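Local coordinates for protein polygalacturonase (Pectobacterium carotovorum subsp. carotovorum, PDB 1BHE) that hydrolyses the alpha-1,4-galacturonosyl bonds of polygalacturonic acid within the chain, contributing to the maceration and soft-rotting of plant tissue, at residues A32-D37 against S58-V63; V132-L137 against N171-H176; P351-M356 against N371-K376. One frame throughout, in Å; residues are numbered along the deposited sequence.

After strand 14-19 the chain makes helix 26-33, which caps the beta-helix, and contact 1 joins its end to the turn between strands 51-58 and 64-67. Contact 2 opens only after contact 1 has closed: it folds the long excursion carrying helix 136-144 back onto the loop between strands 167-170 and 177-180, near the predicted proton donor. Contact 3 comes last, pairing strand 352-360 with the C-terminal strand 372-375. The three contacts run in series, without nesting or crossing. Contacts 1 and 3 lie on opposite sides of the chain's centre, their own centres about 49 Å apart, one near each end of the solenoid.

Contact 1. Residues A32-D37 against S58-V63; sequences ALNNCD and SLPSGV
The flat amide of N34 crosses the puckered ring of P60 at about a right angle, OD1 approaching CG. The same CG lies 3.6 Å from L33 O, while the neighbouring CD meets L33 CB at 4.0 Å, so the ring's CG-CD side rests on the end of helix 26-33. This is the N-terminal cap of the right-handed parallel beta-helix of family 28 polygalacturonases: the short helix closes the end of the solenoid, and residues 59-63 form the turn that follows strand 51-58. L33, buried, branches over that turn. Its CD2 touches both L59 CD1, at 3.8 Å, and V63 CG1, at 3.9 Å. A leucine suits this buried place because its branched end packs beside L59, V63 and V42 of strand 41-45; L33 CD1 also lies against S58 O, at 3.6 Å. P60 to V63 make a type II turn, with G62 at the third position, where the positive phi of 80° favours glycine. Proline at the first position brings its carbon ring, rather than a polar group, against the helix end. The polar end of N34 turns back along the chain, its OD1 accepting from Q30 NE2. Past the helix the chain is pinned by the disulfide of C36 to C15. There both methyls of V63 lie against C36: CG1, anti to the backbone N (chi1 176°), packs on C36 CB at 3.7 Å, while CG2 sits 3.5 Å from C36 O.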
loop_
_atom_site.group_PDB
_atom_site.type_symbol
_atom_site.label_atom_id
_atom_site.label_comp_id
_atom_site.label_asym_id
_atom_site.label_seq_id
_atom_site.Cartn_x
_atom_site.Cartn_y
_atom_site.Cartn_z
ATOM N N ALA A 32 -27.627 -1.965 -0.809
ATOM C CA ALA A 32 -27.590 -0.511 -0.789
ATOM C C ALA A 32 -26.604 0.021 -1.823
ATOM O O ALA A 32 -26.892 1.003 -2.505
ATOM C CB ALA A 32 -27.214 -0.004 0.596
ATOM N N LEU A 33 -25.432 -0.607 -1.944
ATOM C CA LEU A 33 -24.441 -0.186 -2.928
ATOM C C LEU A 33 -24.964 -0.382 -4.346
ATOM O O LEU A 33 -24.726 0.452 -5.226
ATOM C CB LEU A 33 -23.141 -0.987 -2.782
ATOM C CG LEU A 33 -22.259 -0.649 -1.581
ATOM C CD1 LEU A 33 -21.205 -1.729 -1.379
ATOM C CD2 LEU A 33 -21.609 0.719 -1.771
ATOM N N ASN A 34 -25.719 -1.455 -4.584
ATOM C CA ASN A 34 -26.279 -1.741 -5.896
ATOM C C ASN A 34 -27.433 -0.849 -6.327
ATOM O O ASN A 34 -27.907 -1.029 -7.462
ATOM C CB ASN A 34 -26.726 -3.209 -5.986
ATOM C CG ASN A 34 -25.565 -4.180 -5.914
ATOM O OD1 ASN A 34 -24.398 -3.799 -6.038
ATOM N ND2 ASN A 34 -25.884 -5.459 -5.715
ATOM N N ASN A 35 -27.935 0.057 -5.505
ATOM C CA ASN A 35 -29.015 0.949 -5.906
ATOM C C ASN A 35 -28.712 2.381 -5.477
ATOM O O ASN A 35 -29.593 3.164 -5.135
ATOM C CB ASN A 35 -30.359 0.480 -5.330
ATOM C CG ASN A 35 -31.535 1.174 -5.997
ATOM O OD1 ASN A 35 -31.445 1.583 -7.155
ATOM N ND2 ASN A 35 -32.636 1.327 -5.267
ATOM N N CYS A 36 -27.435 2.755 -5.512
ATOM C CA CYS A 36 -26.983 4.078 -5.106
ATOM C C CYS A 36 -26.714 4.999 -6.284
ATOM O O CYS A 36 -25.993 4.642 -7.220
ATOM C CB CYS A 36 -25.709 3.907 -4.262
ATOM S SG CYS A 36 -25.165 5.398 -3.403
ATOM N N ASP A 37 -27.316 6.186 -6.297
ATOM C CA ASP A 37 -27.150 7.139 -7.381
ATOM C C ASP A 37 -25.680 7.484 -7.635
ATOM O O ASP A 37 -24.868 7.575 -6.717
ATOM C CB ASP A 37 -27.897 8.443 -7.079
ATOM C CG ASP A 37 -29.404 8.356 -7.184
ATOM O OD1 ASP A 37 -29.948 7.355 -7.696
ATOM O OD2 ASP A 37 -30.068 9.327 -6.730
ATOM N N SER A 58 -18.558 -5.454 -3.124
ATOM C CA SER A 58 -18.172 -4.920 -4.431
ATOM C C SER A 58 -18.666 -3.481 -4.562
ATOM O O SER A 58 -19.844 -3.166 -4.361
ATOM C CB SER A 58 -18.759 -5.757 -5.564
ATOM O OG SER A 58 -18.417 -5.225 -6.832
ATOM N N LEU A 59 -17.750 -2.587 -4.915
ATOM C CA LEU A 59 -18.083 -1.177 -5.084
ATOM C C LEU A 59 -18.345 -0.833 -6.537
ATOM O O LEU A 59 -17.425 -0.872 -7.356
ATOM C CB LEU A 59 -16.906 -0.363 -4.532
ATOM C CG LEU A 59 -17.107 1.142 -4.359
ATOM C CD1 LEU A 59 -18.365 1.441 -3.564
ATOM C CD2 LEU A 59 -15.879 1.761 -3.692
ATOM N N PRO A 60 -19.578 -0.484 -6.889
ATOM C CA PRO A 60 -19.952 -0.157 -8.255
ATOM C C PRO A 60 -19.344 1.153 -8.733
ATOM O O PRO A 60 -18.961 2.018 -7.939
ATOM C CB PRO A 60 -21.478 -0.090 -8.253
ATOM C CG PRO A 60 -21.878 -0.770 -6.978
ATOM C CD PRO A 60 -20.761 -0.446 -5.998
ATOM N N SER A 61 -19.229 1.304 -10.044
ATOM C CA SER A 61 -18.649 2.492 -10.652
ATOM C C SER A 61 -19.473 3.734 -10.318
ATOM O O SER A 61 -20.699 3.701 -10.441
ATOM C CB SER A 61 -18.620 2.363 -12.183
ATOM O OG SER A 61 -17.947 3.489 -12.737
ATOM N N GLY A 62 -18.814 4.810 -9.918
ATOM C CA GLY A 62 -19.481 6.063 -9.586
ATOM C C GLY A 62 -20.116 6.100 -8.207
ATOM O O GLY A 62 -20.713 7.106 -7.810
ATOM N N VAL A 63 -20.068 5.002 -7.475
ATOM C CA VAL A 63 -20.639 4.853 -6.144
ATOM C C VAL A 63 -19.532 4.827 -5.099
ATOM O O VAL A 63 -18.411 4.371 -5.337
ATOM C CB VAL A 63 -21.489 3.569 -6.076
ATOM C CG1 VAL A 63 -22.046 3.303 -4.688
ATOM C CG2 VAL A 63 -22.619 3.625 -7.099
#

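Contact 2. Residues V132-L137 against N171-H176; sequences VSWWEL and NSPNFH
W135 NE1 gives its hydrogen to S172 O at 2.9 Å, with an N-H...O angle of 154°. The oxygen lies close to the plane of the indole, at its edge, but the nitrogen stands above the plane of the S172 carbonyl. The indole thus uses its one N-H to serve a backbone oxygen. Farther round the same edge the six-membered ring meets N171: CZ2 approaches N171 CA at 3.7 Å and CH2 approaches N171 OD1 at 3.7 Å, ring and amide planes steeply inclined. N171 has both phi and psi positive, a conformation asparagine tolerates well.

W134 makes a different contact. P173 lies alongside it, pointing the same way, and sets CB over a face of the five-membered ring, 3.8 Å from its centroid. This is a CH-pi contact, for which the flat indole and the compact proline ring are well matched; P173 CG also lies 3.6 Å from W134 CD1. Both tryptophans hold CG anti to the carbonyl carbon, but they differ in chi2 (117° for W134, -30° for W135), and one indole meets the loop by a face, the other by its edge. W135 also touches P195, and its side chain lies about 9 Å from that of D223, the predicted proton donor.

Each segment is also braced internally. S133 and E136 form a capping box: S133 OG accepts from E136 N, and E136 OE1 accepts from S133 N at 2.8 Å. In the loop, S172 OG donates to N174 O at 2.7 Å. The box sits at the N-terminal end of helix 136-144, S133 before it and E136 in its first turn, and this approach to the helix packs on residues 171-176, which join strands 167-170 and 177-180.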
loop_
_atom_site.group_PDB
_atom_site.type_symbol
_atom_site.label_atom_id
_atom_site.label_comp_id
_atom_site.label_asym_id
_atom_site.label_seq_id
_atom_site.Cartn_x
_atom_site.Cartn_y
_atom_site.Cartn_z
ATOM N N VAL A 132 -5.805 -20.692 13.745
ATOM C CA VAL A 132 -4.975 -19.499 13.797
ATOM C C VAL A 132 -5.644 -18.252 13.219
ATOM O O VAL A 132 -6.698 -18.310 12.598
ATOM C CB VAL A 132 -3.681 -19.728 12.983
ATOM C CG1 VAL A 132 -2.727 -20.683 13.681
ATOM C CG2 VAL A 132 -4.020 -20.226 11.584
ATOM N N SER A 133 -4.958 -17.126 13.396
ATOM C CA SER A 133 -5.377 -15.853 12.822
ATOM C C SER A 133 -4.763 -15.709 11.432
ATOM O O SER A 133 -3.904 -16.513 11.062
ATOM C CB SER A 133 -4.862 -14.693 13.676
ATOM O OG SER A 133 -3.447 -14.601 13.595
ATOM N N TRP A 134 -5.152 -14.674 10.691
ATOM C CA TRP A 134 -4.565 -14.452 9.371
ATOM C C TRP A 134 -3.057 -14.215 9.468
ATOM O O TRP A 134 -2.292 -14.735 8.650
ATOM C CB TRP A 134 -5.188 -13.242 8.700
ATOM C CG TRP A 134 -6.636 -13.221 8.367
ATOM C CD1 TRP A 134 -7.556 -12.345 8.887
ATOM C CD2 TRP A 134 -7.350 -14.026 7.431
ATOM N NE1 TRP A 134 -8.792 -12.575 8.341
ATOM C CE2 TRP A 134 -8.693 -13.602 7.442
ATOM C CE3 TRP A 134 -6.987 -15.083 6.590
ATOM C CZ2 TRP A 134 -9.677 -14.191 6.649
ATOM C CZ3 TRP A 134 -7.963 -15.662 5.799
ATOM C CH2 TRP A 134 -9.292 -15.217 5.833
ATOM N N TRP A 135 -2.610 -13.412 10.437
ATOM C CA TRP A 135 -1.171 -13.134 10.531
ATOM C C TRP A 135 -0.357 -14.348 10.940
ATOM O O TRP A 135 0.801 -14.479 10.522
ATOM C CB TRP A 135 -0.900 -11.949 11.449
ATOM C CG TRP A 135 -1.459 -10.652 10.936
ATOM C CD1 TRP A 135 -1.636 -10.263 9.637
ATOM C CD2 TRP A 135 -1.868 -9.548 11.747
ATOM N NE1 TRP A 135 -2.167 -8.995 9.598
ATOM C CE2 TRP A 135 -2.325 -8.537 10.878
ATOM C CE3 TRP A 135 -1.936 -9.338 13.133
ATOM C CZ2 TRP A 135 -2.823 -7.323 11.351
ATOM C CZ3 TRP A 135 -2.434 -8.133 13.596
ATOM C CH2 TRP A 135 -2.874 -7.139 12.706
ATOM N N GLU A 136 -0.930 -15.271 11.700
ATOM C CA GLU A 136 -0.229 -16.488 12.106
ATOM C C GLU A 136 0.123 -17.397 10.941
ATOM O O GLU A 136 1.033 -18.222 11.057
ATOM C CB GLU A 136 -1.062 -17.246 13.148
ATOM C CG GLU A 136 -0.845 -16.679 14.541
ATOM C CD GLU A 136 -1.806 -17.180 15.595
ATOM O OE1 GLU A 136 -2.917 -17.638 15.270
ATOM O OE2 GLU A 136 -1.435 -17.095 16.787
ATOM N N LEU A 137 -0.532 -17.266 9.788
ATOM C CA LEU A 137 -0.210 -18.036 8.599
ATOM C C LEU A 137 1.111 -17.643 7.947
ATOM O O LEU A 137 1.681 -18.446 7.196
ATOM C CB LEU A 137 -1.341 -17.913 7.572
ATOM C CG LEU A 137 -2.724 -18.425 7.976
ATOM C CD1 LEU A 137 -3.803 -17.802 7.099
ATOM C CD2 LEU A 137 -2.803 -19.944 7.891
ATOM N N ASN A 171 -5.428 -3.172 11.025
ATOM C CA ASN A 171 -5.271 -4.614 11.120
ATOM C C ASN A 171 -5.603 -5.370 9.842
ATOM O O ASN A 171 -6.367 -6.340 9.851
ATOM C CB ASN A 171 -6.142 -5.121 12.286
ATOM C CG ASN A 171 -5.846 -4.383 13.584
ATOM O OD1 ASN A 171 -4.685 -4.101 13.875
ATOM N ND2 ASN A 171 -6.891 -4.068 14.343
ATOM N N SER A 172 -4.979 -4.987 8.729
ATOM C CA SER A 172 -5.239 -5.666 7.459
ATOM C C SER A 172 -4.586 -7.035 7.426
ATOM O O SER A 172 -3.410 -7.205 7.759
ATOM C CB SER A 172 -4.722 -4.795 6.303
ATOM O OG SER A 172 -5.003 -5.415 5.068
ATOM N N PRO A 173 -5.329 -8.050 6.998
ATOM C CA PRO A 173 -4.819 -9.406 6.875
ATOM C C PRO A 173 -3.694 -9.490 5.847
ATOM O O PRO A 173 -2.735 -10.236 6.030
ATOM C CB PRO A 173 -6.020 -10.246 6.463
ATOM C CG PRO A 173 -7.209 -9.406 6.807
ATOM C CD PRO A 173 -6.745 -7.984 6.572
ATOM N N ASN A 174 -3.798 -8.725 4.771
ATOM C CA ASN A 174 -2.799 -8.686 3.701
ATOM C C ASN A 174 -2.526 -7.218 3.374
ATOM O O ASN A 174 -2.582 -6.402 4.307
ATOM C CB ASN A 174 -3.325 -9.479 2.522
ATOM C CG ASN A 174 -2.380 -9.902 1.432
ATOM O OD1 ASN A 174 -1.765 -9.082 0.753
ATOM N ND2 ASN A 174 -2.272 -11.216 1.210
ATOM N N PHE A 175 -2.189 -6.871 2.140
ATOM C CA PHE A 175 -1.956 -5.458 1.819
ATOM C C PHE A 175 -3.207 -4.643 2.140
ATOM O O PHE A 175 -4.312 -5.156 1.983
ATOM C CB PHE A 175 -1.563 -5.311 0.350
ATOM C CG PHE A 175 -0.287 -5.992 -0.066
ATOM C CD1 PHE A 175 0.521 -6.678 0.824
ATOM C CD2 PHE A 175 0.110 -5.920 -1.397
ATOM C CE1 PHE A 175 1.685 -7.294 0.405
ATOM C CE2 PHE A 175 1.279 -6.524 -1.819
ATOM C CZ PHE A 175 2.070 -7.215 -0.921
ATOM N N HIS A 176 -3.038 -3.396 2.574
ATOM C CA HIS A 176 -4.179 -2.556 2.915
ATOM C C HIS A 176 -4.890 -2.021 1.676
ATOM O O HIS A 176 -6.110 -2.139 1.548
ATOM C CB HIS A 176 -3.758 -1.366 3.790
ATOM C CG HIS A 176 -3.294 -1.734 5.166
ATOM N ND1 HIS A 176 -2.093 -2.359 5.408
ATOM C CD2 HIS A 176 -3.877 -1.542 6.375
ATOM C CE1 HIS A 176 -1.951 -2.547 6.715
ATOM N NE2 HIS A 176 -3.017 -2.065 7.329
#

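Contact 3. Residues P351-M356 against N371-K376; sequences PIEVTM and NVNVKK
V354 CG2 is the middle of the apolar cluster, 3.6 Å from V372 CG2 and equally 3.6 Å from V374 CG2. With CG1 anti to the carbonyl carbon (chi1 -77°), the other methyl, CG2, falls between the backbone N and the carbonyl carbon, a crowded position that sets it against both valines. At one end M356 CG presses on V374 CG1 at 3.5 Å, tight for two carbons; at the other, I352 and V372 meet through their CB atoms. The beta-branched I352, V354, V372 and V374 suit extended strands, and this face turns inward, where V354 also touches I310 and both valines of the last strand touch L343.

The backbones pair in parallel, I352 with V372 through T355 with K375, as strands of successive coils of the right-handed parallel beta-helix. Five N-H...O bonds join them alternately; K375 N to V354 O, at 2.7 Å, is nearly straight at 171°.

On the face of E353, N373, T355 and K375 the side chains are polar. E353 lies alongside N373, its OE1 3.8 Å from N373 CB. K375 crosses E353 obliquely, with NZ 4.7 Å from OE1: too far for a salt bridge, though the opposite charges probably attract. At the N-terminal end of the pair the side chain of N371 crosses P351 at about a right angle, placing OD1 3.2 Å from P351 CA, while N371 ND2 donates a hydrogen bond to G345 O.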
loop_
_atom_site.group_PDB
_atom_site.type_symbol
_atom_site.label_atom_id
_atom_site.label_comp_id
_atom_site.label_asym_id
_atom_site.label_seq_id
_atom_site.Cartn_x
_atom_site.Cartn_y
_atom_site.Cartn_z
ATOM N N PRO A 351 27.639 1.635 -13.743
ATOM C CA PRO A 351 27.402 2.109 -12.395
ATOM C C PRO A 351 26.150 2.975 -12.324
ATOM O O PRO A 351 25.949 3.837 -13.185
ATOM C CB PRO A 351 28.634 2.930 -12.050
ATOM C CG PRO A 351 29.670 2.595 -13.057
ATOM C CD PRO A 351 28.971 2.029 -14.258
ATOM N N ILE A 352 25.318 2.754 -11.309
ATOM C CA ILE A 352 24.105 3.566 -11.173
ATOM C C ILE A 352 24.502 4.951 -10.684
ATOM O O ILE A 352 25.263 5.065 -9.720
ATOM C CB ILE A 352 23.089 2.902 -10.233
ATOM C CG1 ILE A 352 22.609 1.578 -10.835
ATOM C CG2 ILE A 352 21.909 3.817 -9.950
ATOM C CD1 ILE A 352 21.898 0.676 -9.849
ATOM N N GLU A 353 24.082 6.000 -11.384
ATOM C CA GLU A 353 24.425 7.359 -10.974
ATOM C C GLU A 353 23.319 7.958 -10.110
ATOM O O GLU A 353 22.156 7.947 -10.517
ATOM C CB GLU A 353 24.687 8.262 -12.180
ATOM C CG GLU A 353 25.617 7.692 -13.233
ATOM C CD GLU A 353 27.086 7.801 -12.875
ATOM O OE1 GLU A 353 27.492 8.809 -12.260
ATOM O OE2 GLU A 353 27.850 6.869 -13.207
ATOM N N VAL A 354 23.669 8.471 -8.936
ATOM C CA VAL A 354 22.706 9.074 -8.028
ATOM C C VAL A 354 23.177 10.446 -7.556
ATOM O O VAL A 354 24.371 10.669 -7.349
ATOM C CB VAL A 354 22.426 8.204 -6.787
ATOM C CG1 VAL A 354 21.500 7.039 -7.111
ATOM C CG2 VAL A 354 23.724 7.688 -6.181
ATOM N N THR A 355 22.243 11.373 -7.375
ATOM C CA THR A 355 22.568 12.721 -6.928
ATOM C C THR A 355 22.080 12.959 -5.505
ATOM O O THR A 355 20.908 12.767 -5.179
ATOM C CB THR A 355 21.979 13.794 -7.863
ATOM O OG1 THR A 355 22.608 13.712 -9.149
ATOM C CG2 THR A 355 22.185 15.198 -7.315
ATOM N N MET A 356 23.005 13.369 -4.639
ATOM C CA MET A 356 22.683 13.656 -3.249
ATOM C C MET A 356 23.017 15.098 -2.885
ATOM O O MET A 356 24.191 15.442 -2.719
ATOM C CB MET A 356 23.436 12.711 -2.312
ATOM C CG MET A 356 23.241 11.233 -2.580
ATOM S SD MET A 356 23.138 10.269 -1.063
ATOM C CE MET A 356 22.546 8.704 -1.699
ATOM N N ASN A 371 29.174 -0.522 -7.134
ATOM C CA ASN A 371 28.770 -0.164 -8.484
ATOM C C ASN A 371 27.716 0.933 -8.543
ATOM O O ASN A 371 26.708 0.831 -9.248
ATOM C CB ASN A 371 28.293 -1.415 -9.237
ATOM C CG ASN A 371 28.300 -1.198 -10.741
ATOM O OD1 ASN A 371 29.099 -0.408 -11.246
ATOM N ND2 ASN A 371 27.399 -1.873 -11.442
ATOM N N VAL A 372 27.953 2.037 -7.849
ATOM C CA VAL A 372 27.080 3.201 -7.859
ATOM C C VAL A 372 27.901 4.440 -7.499
ATOM O O VAL A 372 28.615 4.455 -6.500
ATOM C CB VAL A 372 25.869 3.082 -6.920
ATOM C CG1 VAL A 372 26.299 2.545 -5.564
ATOM C CG2 VAL A 372 25.147 4.411 -6.723
ATOM N N ASN A 373 27.766 5.478 -8.320
ATOM C CA ASN A 373 28.487 6.721 -8.081
ATOM C C ASN A 373 27.554 7.813 -7.576
ATOM O O ASN A 373 26.497 8.076 -8.148
ATOM C CB ASN A 373 29.215 7.171 -9.350
ATOM C CG ASN A 373 30.504 6.392 -9.537
ATOM O OD1 ASN A 373 31.390 6.445 -8.678
ATOM N ND2 ASN A 373 30.600 5.671 -10.644
ATOM N N VAL A 374 27.958 8.438 -6.476
ATOM C CA VAL A 374 27.184 9.502 -5.859
ATOM C C VAL A 374 27.723 10.873 -6.247
ATOM O O VAL A 374 28.872 11.200 -5.951
ATOM C CB VAL A 374 27.180 9.374 -4.324
ATOM C CG1 VAL A 374 26.474 10.548 -3.664
ATOM C CG2 VAL A 374 26.540 8.055 -3.905
ATOM N N LYS A 375 26.880 11.666 -6.900
ATOM C CA LYS A 375 27.269 13.032 -7.249
ATOM C C LYS A 375 26.681 13.940 -6.170
ATOM O O LYS A 375 25.580 13.677 -5.683
ATOM C CB LYS A 375 26.814 13.434 -8.642
ATOM C CG LYS A 375 27.522 12.706 -9.773
ATOM C CD LYS A 375 27.567 13.555 -11.036
ATOM C CE LYS A 375 28.359 12.861 -12.135
ATOM N NZ LYS A 375 27.925 13.298 -13.492
ATOM N N LYS A 376 27.435 14.953 -5.763
ATOM C CA LYS A 376 27.000 15.863 -4.716
ATOM C C LYS A 376 26.585 17.218 -5.286
ATOM O O LYS A 376 26.239 18.098 -4.463
ATOM C CB LYS A 376 28.103 16.057 -3.672
ATOM C CG LYS A 376 28.761 14.771 -3.201
ATOM C CD LYS A 376 28.236 14.332 -1.843
ATOM C CE LYS A 376 28.999 13.128 -1.317
ATOM N NZ LYS A 376 30.474 13.335 -1.356
ATOM O OXT LYS A 376 26.242 17.262 -6.490
#